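PDB 2IA7: tail lysozyme, putative from Geobacter sulfurreducens, which is of unknown function but belongs to the gp25 family of phage baseplate wedge proteins and is a putative tail lysozyme. Local coordinates for residues A[89-94]-A[114-119]; A[40-45]-A[55-60]. All blocks are in the same frame, centred on the assembly; numbering follows the deposited sequence.

Interaction 1 (A[89-94]-A[114-119]); sequences RIELLS and RVRSTN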
loop_
_atom_site.group_PDB
_atom_site.type_symbol
_atom_site.label_atom_id
_atom_site.label_comp_id
_atom_site.label_asym_id
_atom_site.label_seq_id
_atom_site.Cartn_x
_atom_site.Cartn_y
_atom_site.Cartn_z
ATOM N N ARG A 89 -8.416 9.208 -6.350
ATOM C CA ARG A 89 -7.714 10.358 -6.972
ATOM C C ARG A 89 -6.524 9.940 -7.830
ATOM O O ARG A 89 -6.008 10.745 -8.590
ATOM C CB ARG A 89 -7.233 11.316 -5.899
ATOM C CG ARG A 89 -8.364 12.063 -5.232
ATOM C CD ARG A 89 -7.897 12.975 -4.132
ATOM N NE ARG A 89 -7.328 12.189 -3.047
ATOM C CZ ARG A 89 -6.834 12.694 -1.937
ATOM N NH1 ARG A 89 -6.840 14.001 -1.720
ATOM N NH2 ARG A 89 -6.336 11.882 -1.008
ATOM N N ILE A 90 -6.172 8.662 -7.777
ATOM C CA ILE A 90 -5.056 8.113 -8.569
ATOM C C ILE A 90 -5.454 7.013 -9.514
ATOM O O ILE A 90 -6.449 6.345 -9.277
ATOM C CB ILE A 90 -3.895 7.650 -7.634
ATOM C CG1 ILE A 90 -4.238 6.365 -6.873
ATOM C CG2 ILE A 90 -3.516 8.791 -6.685
ATOM C CD1 ILE A 90 -3.144 5.874 -5.926
ATOM N N GLU A 91 -4.640 6.828 -10.555
ATOM C CA GLU A 91 -4.659 5.661 -11.420
ATOM C C GLU A 91 -3.372 4.937 -11.142
ATOM O O GLU A 91 -2.301 5.476 -11.245
ATOM C CB GLU A 91 -4.682 6.057 -12.918
ATOM C CG GLU A 91 -4.586 4.812 -13.785
ATOM C CD GLU A 91 -4.505 5.070 -15.284
ATOM O OE1 GLU A 91 -4.035 6.152 -15.713
ATOM O OE2 GLU A 91 -4.862 4.130 -16.046
ATOM N N LEU A 92 -3.452 3.687 -10.756
ATOM C CA LEU A 92 -2.254 2.918 -10.572
ATOM C C LEU A 92 -1.622 2.509 -11.890
ATOM O O LEU A 92 -2.319 1.978 -12.728
ATOM C CB LEU A 92 -2.549 1.627 -9.804
ATOM C CG LEU A 92 -3.059 1.780 -8.374
ATOM C CD1 LEU A 92 -3.420 0.385 -7.768
ATOM C CD2 LEU A 92 -2.130 2.587 -7.474
ATOM N N LEU A 93 -0.313 2.697 -12.028
ATOM C CA LEU A 93 0.475 2.350 -13.217
ATOM C C LEU A 93 1.296 1.069 -13.017
ATOM O O LEU A 93 1.359 0.239 -13.908
ATOM C CB LEU A 93 1.433 3.490 -13.576
ATOM C CG LEU A 93 0.755 4.846 -13.804
ATOM C CD1 LEU A 93 1.737 5.933 -14.141
ATOM C CD2 LEU A 93 -0.312 4.788 -14.885
ATOM N N SER A 94 1.893 0.879 -11.836
ATOM C CA SER A 94 2.729 -0.291 -11.544
ATOM C C SER A 94 2.636 -0.509 -10.046
ATOM O O SER A 94 2.787 0.431 -9.280
ATOM C CB SER A 94 4.200 -0.018 -11.922
ATOM O OG SER A 94 4.898 -1.244 -11.874
ATOM N N ARG A 114 -0.463 7.756 -11.263
ATOM C CA ARG A 114 -0.817 9.035 -11.924
ATOM C C ARG A 114 -1.894 9.734 -11.092
ATOM O O ARG A 114 -2.893 9.133 -10.692
ATOM C CB ARG A 114 -1.351 8.761 -13.341
ATOM C CG ARG A 114 -1.737 9.992 -14.110
ATOM C CD ARG A 114 -2.199 9.618 -15.518
ATOM N NE ARG A 114 -3.440 8.885 -15.462
ATOM C CZ ARG A 114 -4.662 9.413 -15.497
ATOM N NH1 ARG A 114 -4.845 10.707 -15.622
ATOM N NH2 ARG A 114 -5.715 8.623 -15.401
ATOM N N VAL A 115 -1.663 10.992 -10.717
ATOM C CA VAL A 115 -2.681 11.815 -10.091
ATOM C C VAL A 115 -3.595 12.327 -11.161
ATOM O O VAL A 115 -3.157 12.984 -12.086
ATOM C CB VAL A 115 -2.057 12.973 -9.281
ATOM C CG1 VAL A 115 -3.141 13.897 -8.735
ATOM C CG2 VAL A 115 -1.260 12.371 -8.098
ATOM N N ARG A 116 -4.857 11.940 -11.081
ATOM C CA ARG A 116 -5.793 12.185 -12.171
ATOM C C ARG A 116 -5.990 13.672 -12.393
ATOM O O ARG A 116 -6.130 14.119 -13.547
ATOM C CB ARG A 116 -7.158 11.493 -11.903
ATOM C CG ARG A 116 -7.086 9.989 -11.895
ATOM C CD ARG A 116 -8.430 9.398 -11.437
ATOM N NE ARG A 116 -8.358 7.958 -11.206
ATOM C CZ ARG A 116 -8.333 7.045 -12.168
ATOM N NH1 ARG A 116 -8.391 7.420 -13.438
ATOM N NH2 ARG A 116 -8.207 5.757 -11.859
ATOM N N SER A 117 -6.048 14.469 -11.330
ATOM C CA SER A 117 -6.293 15.935 -11.461
ATOM C C SER A 117 -5.196 16.767 -12.173
ATOM O O SER A 117 -5.480 17.821 -12.701
ATOM C CB SER A 117 -6.542 16.608 -10.112
ATOM O OG SER A 117 -5.420 16.549 -9.263
ATOM N N THR A 118 -3.984 16.257 -12.206
ATOM C CA THR A 118 -2.837 16.897 -12.803
ATOM C C THR A 118 -2.141 16.111 -13.914
ATOM O O THR A 118 -1.264 16.670 -14.573
ATOM C CB THR A 118 -1.766 17.159 -11.755
ATOM O OG1 THR A 118 -1.351 15.876 -11.215
ATOM C CG2 THR A 118 -2.282 18.082 -10.630
ATOM N N ASN A 119 -2.519 14.848 -14.102
ATOM C CA ASN A 119 -1.810 13.927 -14.986
ATOM C C ASN A 119 -0.318 13.828 -14.699
ATOM O O ASN A 119 0.449 13.495 -15.567
ATOM C CB ASN A 119 -2.066 14.283 -16.447
ATOM C CG ASN A 119 -3.402 13.761 -16.934
ATOM O OD1 ASN A 119 -3.728 12.614 -16.683
ATOM N ND2 ASN A 119 -4.199 14.611 -17.608
HETATM O O HOH W 1 -6.755 13.402 -8.814
#
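Strands 90-98 and 106-115 form a beta hairpin within an antiparallel three-stranded sheet, and this contact lies at its open end, where the first strand begins and the second gives way to a turn. The register follows from two bridges. E91 and R114 are a hydrogen-bonded pair, with E91 N donating to R114 O and R114 N to E91 O, both at 2.9 Å and in the carbonyl planes. I90 and V115 are the adjoining non-hydrogen-bonded pair; their side chains lie on the sheet face turned to helix 30-42, where I90 touches I34. The ladder gains one more rung beyond the strand, R116 N to R89 O at 3.0 Å, almost straight at 172°. A water accepts from S117 N and donates to that same R89 O.

The opposite face carries the charges. Both E91 and R114 set CG anti to the backbone N, and the arginine then bends at chi3 (67°) to present its guanidinium side-on to E91 OE1. R114 NE meets E91 OE1 at 2.8 Å on the anti lone pair of that oxygen, while NH2 comes from above the carboxylate plane; the two planes stand 89° apart. R114 NH1 adds a very short bond of 2.5 Å to N119 OD1 across the turn. R116 lays its guanidinium face over E91 CB and makes weak bonds from NE and NH2 to I90 O. A leucine in place of R114 would remove the salt bridge and the bond to N119, and would probably leave the turn less firmly tied to the first strand. With two donors on one oxygen and R116 nearby, E91 is likely to stay ionised, so that charge pairing supplements the backbone ladder where the hairpin ends.

Interaction 2 (A[40-45]-A[55-60]); sequences IILGTA and FGCGIH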
loop_
_atom_site.group_PDB
_atom_site.type_symbol
_atom_site.label_atom_id
_atom_site.label_comp_id
_atom_site.label_asym_id
_atom_site.label_seq_id
_atom_site.Cartn_x
_atom_site.Cartn_y
_atom_site.Cartn_z
ATOM N N ILE A 40 -1.783 5.558 4.675
ATOM C CA ILE A 40 -2.854 5.231 5.632
ATOM C C ILE A 40 -3.577 3.978 5.238
ATOM O O ILE A 40 -3.767 3.083 6.051
ATOM C CB ILE A 40 -3.846 6.385 5.801
ATOM C CG1 ILE A 40 -3.175 7.580 6.486
ATOM C CG2 ILE A 40 -5.048 5.990 6.594
ATOM C CD1 ILE A 40 -3.954 8.878 6.329
ATOM N N ILE A 41 -3.970 3.897 3.986
ATOM C CA ILE A 41 -4.715 2.743 3.517
ATOM C C ILE A 41 -3.958 1.441 3.670
ATOM O O ILE A 41 -4.473 0.471 4.199
ATOM C CB ILE A 41 -5.130 2.919 2.031
ATOM C CG1 ILE A 41 -6.090 4.088 1.894
ATOM C CG2 ILE A 41 -5.734 1.615 1.455
ATOM C CD1 ILE A 41 -6.096 4.702 0.526
ATOM N N LEU A 42 -2.682 1.434 3.248
ATOM C CA LEU A 42 -1.869 0.194 3.258
ATOM C C LEU A 42 -1.523 -0.186 4.720
ATOM O O LEU A 42 -1.358 -1.354 5.040
ATOM C CB LEU A 42 -0.644 0.302 2.380
ATOM C CG LEU A 42 -0.907 0.605 0.902
ATOM C CD1 LEU A 42 0.386 0.632 0.097
ATOM C CD2 LEU A 42 -1.954 -0.407 0.358
ATOM N N GLY A 43 -1.414 0.823 5.582
ATOM C CA GLY A 43 -1.058 0.579 6.986
ATOM C C GLY A 43 -2.207 0.268 7.923
ATOM O O GLY A 43 -1.983 0.109 9.137
ATOM N N THR A 44 -3.423 0.188 7.405
ATOM C CA THR A 44 -4.597 -0.073 8.202
ATOM C C THR A 44 -5.172 -1.444 7.867
ATOM O O THR A 44 -5.470 -1.780 6.724
ATOM C CB THR A 44 -5.704 1.016 8.009
ATOM O OG1 THR A 44 -5.139 2.305 8.266
ATOM C CG2 THR A 44 -6.908 0.792 8.942
ATOM N N ALA A 45 -5.326 -2.274 8.916
ATOM C CA ALA A 45 -6.042 -3.508 8.802
ATOM C C ALA A 45 -7.531 -3.256 8.804
ATOM O O ALA A 45 -8.014 -2.410 9.531
ATOM C CB ALA A 45 -5.687 -4.424 9.985
ATOM N N PHE A 55 -12.584 -0.415 5.992
ATOM C CA PHE A 55 -11.454 0.358 5.542
ATOM C C PHE A 55 -10.126 -0.300 5.847
ATOM O O PHE A 55 -9.895 -0.721 6.974
ATOM C CB PHE A 55 -11.469 1.735 6.181
ATOM C CG PHE A 55 -10.331 2.618 5.736
ATOM C CD1 PHE A 55 -10.416 3.412 4.617
ATOM C CD2 PHE A 55 -9.151 2.663 6.483
ATOM C CE1 PHE A 55 -9.331 4.170 4.213
ATOM C CE2 PHE A 55 -8.067 3.463 6.088
ATOM C CZ PHE A 55 -8.166 4.206 4.958
ATOM N N GLY A 56 -9.225 -0.302 4.862
ATOM C CA GLY A 56 -7.892 -0.843 4.996
ATOM C C GLY A 56 -7.483 -1.742 3.850
ATOM O O GLY A 56 -8.080 -1.738 2.754
ATOM N N CYS A 57 -6.429 -2.510 4.105
ATOM C CA CYS A 57 -5.792 -3.351 3.113
ATOM C C CYS A 57 -5.792 -4.822 3.577
ATOM O O CYS A 57 -5.437 -5.131 4.727
ATOM C CB CYS A 57 -4.367 -2.878 2.864
ATOM S SG CYS A 57 -3.448 -3.846 1.685
ATOM N N GLY A 58 -6.208 -5.720 2.701
ATOM C CA GLY A 58 -6.346 -7.109 3.057
ATOM C C GLY A 58 -5.064 -7.839 3.377
ATOM O O GLY A 58 -5.114 -8.934 3.916
ATOM N N ILE A 59 -3.906 -7.265 3.048
ATOM C CA ILE A 59 -2.636 -7.891 3.369
ATOM C C ILE A 59 -2.497 -8.211 4.869
ATOM O O ILE A 59 -1.893 -9.232 5.232
ATOM C CB ILE A 59 -1.447 -7.043 2.888
ATOM C CG1 ILE A 59 -0.212 -7.939 2.709
ATOM C CG2 ILE A 59 -1.210 -5.864 3.812
ATOM C CD1 ILE A 59 -0.481 -9.127 1.765
ATOM N N HIS A 60 -3.103 -7.389 5.731
ATOM C CA HIS A 60 -3.018 -7.570 7.168
ATOM C C HIS A 60 -3.781 -8.801 7.648
ATOM O O HIS A 60 -3.556 -9.231 8.767
ATOM C CB HIS A 60 -3.532 -6.305 7.889
ATOM C CG HIS A 60 -2.709 -5.079 7.592
ATOM N ND1 HIS A 60 -1.559 -4.766 8.282
ATOM C CD2 HIS A 60 -2.848 -4.129 6.646
ATOM C CE1 HIS A 60 -1.043 -3.649 7.788
ATOM N NE2 HIS A 60 -1.807 -3.244 6.792
#
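In the loop between helices 30-42 and 69-86, segment 55-60 folds back on the C-terminal end of the first, and H60 leads from A45 back to its last carbonyl. H60 CB rests on the methyl of A45, 3.5 Å from A45 CB, and H60 CG lies 3.9 Å from the same methyl. A chi1 of -62° places CG beside the backbone N, and the ring runs back toward the helix. H60 CD2 passes T44 O at 3.5 Å, while A45 N stands over one ring face and I59 CG2 over the opposite one; H60 CE1 lies beside L42 O. At the tip, H60 NE2 donates to L42 O over a short 2.6 Å; the bond is nearly straight (166°), with the acceptor close to the ring plane.

A second bond joins the backbones: C57 N donates to T44 O, nearly along the C=O axis. G56 comes so close here that a CB would clash with T44 O, and its backbone angles also call for glycine. On the other flank the F55 ring packs against the last turn of the helix. F55 CZ meets I41 CG1 at 3.7 Å, whereas I40 CG2 and T44 CG2 approach the ring edge; R49 adds a cation-pi contact and W86 an edge-to-face one.

The carbonyls of that turn keep at most weak backbone bonds within the segment, and side chains supplement them: T44 OG1 donates to I40 O, and H60 NE2 to L42 O. Because NE2 carries a proton, H60 is either the NE2-H tautomer or the cation, and the helix C-terminal dipole would probably favour the latter.

Along the chain, helix 30-42 comes first, and interaction 2 closes a short loop just after it: nine residues without helix or strand separate 40-45 from 55-60. The chain then runs through helix 69-86 before interaction 1 opens at 89-94, and strand 106-115 returns to close the hairpin at 114-119. The two loops are therefore in series, neither nesting nor crossing. Their centres lie 20 Å apart and their nearest atoms about 7 Å, without touching. Helix 30-42 reaches from interaction 2 to the strand of interaction 1, and L83 of helix 69-86 touches both L92 in 89-94 and L42 in 40-45, so both helices pack on the first strand of the sheet.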